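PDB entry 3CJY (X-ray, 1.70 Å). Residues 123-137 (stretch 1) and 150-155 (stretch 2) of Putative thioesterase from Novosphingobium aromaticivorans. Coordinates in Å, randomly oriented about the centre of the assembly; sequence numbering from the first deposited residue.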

# COMPACT_ATOMS: atom_id res chain seq x y z
N PRO A 123 -23.61 0.20 -4.18
CA PRO A 123 -24.98 -0.09 -3.79
C PRO A 123 -25.36 -1.55 -3.77
O PRO A 123 -26.28 -1.96 -4.44
CB PRO A 123 -25.79 0.67 -4.83
CG PRO A 123 -24.99 0.67 -6.01
CD PRO A 123 -23.52 0.72 -5.55
N VAL A 124 -24.71 -2.31 -2.93
CA VAL A 124 -24.94 -3.77 -2.86
C VAL A 124 -26.14 -4.05 -1.95
O VAL A 124 -26.50 -3.23 -1.14
CB VAL A 124 -23.69 -4.51 -2.34
CG1 VAL A 124 -22.45 -4.18 -3.17
CG2 VAL A 124 -23.40 -4.19 -0.87
N PRO A 125 -26.77 -5.23 -2.07
CA PRO A 125 -27.84 -5.57 -1.14
C PRO A 125 -27.31 -5.70 0.26
O PRO A 125 -26.16 -5.98 0.44
CB PRO A 125 -28.35 -6.95 -1.64
CG PRO A 125 -27.71 -7.16 -2.98
CD PRO A 125 -26.41 -6.35 -2.94
N GLN A 126 -28.16 -5.46 1.24
CA GLN A 126 -27.81 -5.68 2.66
C GLN A 126 -27.51 -7.16 2.92
O GLN A 126 -27.93 -8.02 2.15
CB GLN A 126 -28.90 -5.12 3.57
CG GLN A 126 -28.87 -3.59 3.61
CD GLN A 126 -27.79 -3.07 4.55
OE1 GLN A 126 -27.93 -3.20 5.77
NE2 GLN A 126 -26.69 -2.50 3.99
N PRO A 127 -26.82 -7.48 4.02
CA PRO A 127 -26.39 -8.85 4.26
C PRO A 127 -27.47 -9.90 4.22
O PRO A 127 -27.25 -10.99 3.65
CB PRO A 127 -25.76 -8.78 5.64
CG PRO A 127 -25.24 -7.39 5.73
CD PRO A 127 -26.18 -6.54 4.97
N ASP A 128 -28.64 -9.60 4.79
CA ASP A 128 -29.69 -10.60 4.87
C ASP A 128 -30.37 -10.81 3.52
O ASP A 128 -31.21 -11.70 3.36
CB ASP A 128 -30.69 -10.28 5.99
CG ASP A 128 -30.08 -10.51 7.41
OD1 ASP A 128 -29.05 -11.23 7.59
OD2 ASP A 128 -30.69 -9.97 8.37
N ASN A 129 -29.96 -10.04 2.54
CA ASN A 129 -30.48 -10.16 1.18
C ASN A 129 -29.43 -10.77 0.24
O ASN A 129 -29.55 -10.77 -0.98
CB ASN A 129 -30.97 -8.82 0.69
CG ASN A 129 -32.19 -8.32 1.48
OD1 ASN A 129 -33.10 -9.11 1.80
ND2 ASN A 129 -32.19 -7.03 1.82
N CYS A 130 -28.39 -11.32 0.84
CA CYS A 130 -27.26 -11.93 0.09
C CYS A 130 -27.10 -13.39 0.47
O CYS A 130 -27.18 -13.73 1.64
CB CYS A 130 -25.96 -11.19 0.39
SG CYS A 130 -25.92 -9.50 -0.19
N PRO A 131 -26.85 -14.26 -0.54
CA PRO A 131 -26.67 -15.66 -0.26
C PRO A 131 -25.30 -16.02 0.27
O PRO A 131 -24.34 -15.27 0.07
CB PRO A 131 -26.83 -16.28 -1.65
CG PRO A 131 -26.20 -15.28 -2.54
CD PRO A 131 -26.61 -13.96 -1.95
N PRO A 132 -25.21 -17.13 1.00
CA PRO A 132 -23.91 -17.60 1.42
C PRO A 132 -22.98 -17.88 0.24
O PRO A 132 -23.39 -18.29 -0.85
CB PRO A 132 -24.21 -18.94 2.12
CG PRO A 132 -25.65 -18.87 2.45
CD PRO A 132 -26.28 -18.09 1.36
N CYS A 133 -21.71 -17.67 0.52
CA CYS A 133 -20.69 -17.97 -0.44
C CYS A 133 -20.39 -19.45 -0.32
O CYS A 133 -19.99 -19.91 0.75
CB CYS A 133 -19.44 -17.15 -0.12
SG CYS A 133 -18.08 -17.72 -1.14
N THR A 134 -20.65 -20.20 -1.39
CA THR A 134 -20.45 -21.67 -1.38
C THR A 134 -19.21 -22.08 -2.19
O THR A 134 -18.93 -23.27 -2.39
CB THR A 134 -21.70 -22.37 -1.90
OG1 THR A 134 -22.01 -21.89 -3.21
CG2 THR A 134 -22.90 -22.06 -0.96
N THR A 135 -18.43 -21.09 -2.59
CA THR A 135 -17.27 -21.30 -3.46
C THR A 135 -15.93 -20.88 -2.87
O THR A 135 -15.01 -20.52 -3.59
CB THR A 135 -17.52 -20.57 -4.80
OG1 THR A 135 -17.75 -19.18 -4.60
CG2 THR A 135 -18.74 -21.13 -5.51
N LEU A 136 -15.80 -20.92 -1.56
CA LEU A 136 -14.52 -20.57 -0.96
C LEU A 136 -13.50 -21.66 -1.34
O LEU A 136 -13.84 -22.80 -1.56
CB LEU A 136 -14.60 -20.46 0.56
CG LEU A 136 -15.41 -19.27 1.10
CD1 LEU A 136 -15.58 -19.43 2.61
CD2 LEU A 136 -14.76 -17.97 0.76
N PRO A 137 -12.24 -21.31 -1.38
CA PRO A 137 -11.32 -22.35 -1.77
C PRO A 137 -11.21 -23.47 -0.74
O PRO A 137 -11.38 -23.25 0.46
CB PRO A 137 -9.99 -21.61 -1.85
CG PRO A 137 -10.16 -20.47 -1.01
CD PRO A 137 -11.56 -20.05 -1.09
N GLU A 150 -18.29 -15.91 8.61
CA GLU A 150 -19.51 -16.06 7.83
C GLU A 150 -19.37 -15.18 6.56
O GLU A 150 -19.11 -13.97 6.66
CB GLU A 150 -20.75 -15.70 8.66
CG GLU A 150 -22.06 -15.97 7.90
CD GLU A 150 -23.28 -15.72 8.75
OE1 GLU A 150 -23.13 -15.22 9.90
OE2 GLU A 150 -24.38 -16.02 8.24
N VAL A 151 -19.50 -15.80 5.39
CA VAL A 151 -19.30 -15.09 4.12
C VAL A 151 -20.50 -15.15 3.22
O VAL A 151 -21.05 -16.22 2.96
CB VAL A 151 -18.07 -15.69 3.35
CG1 VAL A 151 -17.73 -14.95 2.09
CG2 VAL A 151 -16.81 -15.80 4.25
N ARG A 152 -20.93 -13.98 2.77
CA ARG A 152 -22.01 -13.90 1.83
C ARG A 152 -21.60 -13.13 0.57
O ARG A 152 -20.72 -12.26 0.59
CB ARG A 152 -23.20 -13.24 2.47
CG ARG A 152 -23.71 -14.06 3.66
CD ARG A 152 -24.92 -13.41 4.29
NE ARG A 152 -25.34 -14.16 5.49
CZ ARG A 152 -26.30 -13.75 6.30
NH1 ARG A 152 -26.99 -12.67 6.02
NH2 ARG A 152 -26.58 -14.44 7.39
N GLU A 153 -22.25 -13.47 -0.53
CA GLU A 153 -21.96 -12.83 -1.84
C GLU A 153 -22.68 -11.50 -1.96
O GLU A 153 -23.91 -11.48 -1.97
CB GLU A 153 -22.44 -13.70 -2.99
CG GLU A 153 -21.86 -15.07 -3.08
CD GLU A 153 -20.40 -15.11 -3.53
OE1 GLU A 153 -19.88 -14.05 -3.97
OE2 GLU A 153 -19.78 -16.22 -3.48
N ALA A 154 -21.93 -10.40 -2.10
CA ALA A 154 -22.56 -9.09 -2.20
C ALA A 154 -22.52 -8.50 -3.61
O ALA A 154 -23.04 -7.41 -3.84
CB ALA A 154 -21.87 -8.10 -1.23
N GLY A 155 -21.92 -9.22 -4.56
CA GLY A 155 -21.65 -8.65 -5.87
C GLY A 155 -22.77 -8.62 -6.90
O GLY A 155 -22.73 -7.86 -7.90
O HOH W 1 -28.63 -13.57 9.29
O HOH W 2 -20.53 -18.66 -3.84

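The backbones of the two stretches meet in a single beta bridge, Pro 132 with Arg 152, whose CA atoms lie 4.2 Å apart. Two hydrogen bonds hold it. Cys 133 N donates to Val 151 O at 2.9 Å with an N-H...O angle of 168°, and Glu 153 N donates to Pro 131 O at 2.8 Å and 164°; both are short and nearly linear. Stretch 1 thus supplies one carbonyl, Pro 131 O, and one amide, Cys 133 N, from the residues flanking Pro 132; Pro 131 N and Pro 132 N carry no hydrogen and cannot donate. Val 151 O also receives a CA-H...O contact from Pro 132 CA, at 3.5 Å with an angle of 137° at the hydrogen, a less linear approach than that of the amide.

The most heavily engaged side chain is that of Arg 152. Its CA-to-CB bond points sideways, but chi2 to chi4 are all close to 180°, and this extended chain carries the guanidinium to the turn at Pro 127 and Asp 128. There Arg 152 NH1 donates twice: to Pro 127 O at 2.9 Å (154°) and to Asp 128 OD1 at 3.0 Å (162°), the latter also a salt bridge. Both acceptors lie at the guanidinium edge, near its plane, as in-plane N-H bonds require. Pro 127 O is shared, since it also accepts from Cys 130 N at 3.1 Å within the turn. Arg 152 NH2 is satisfied differently, by a salt bridge to Glu 150 OE2 at 2.8 Å (146°) within its own strand. Water 1 accepts from Arg 152 NH2 at 2.9 Å and donates to Asp 128 OD1 at 2.9 Å. That water gives Arg 152 and Asp 128 a second link beside the direct one.

The side chain of Glu 153 reaches a different part of stretch 1, near Cys 133 and Thr 135. Water 2 donates to Glu 153 OE2 at 2.6 Å, accepts from Thr 134 N at 2.9 Å and hydrogen-bonds Thr 135 OG1 at 2.9 Å, tying the carboxylate to the loop after Cys 133; both carboxylate oxygens also have partners elsewhere in the structure. Cys 133 SG lies 3.3 Å from Glu 153 OE2, a separation that alone does not settle a hydrogen bond, and accepts a weak one from Thr 135 N at 3.7 Å (155°).

Four apolar side-chain pairs accompany the polar links. Val 151 points toward stretch 1, with Val 151 CG1 3.6 Å from Cys 133 CB and Val 151 CG2 4.2 Å from Leu 136 CD1. Farther along, Ala 154 CB lies 4.2 Å from Val 124 CB and 4.4 Å from Cys 130 SG.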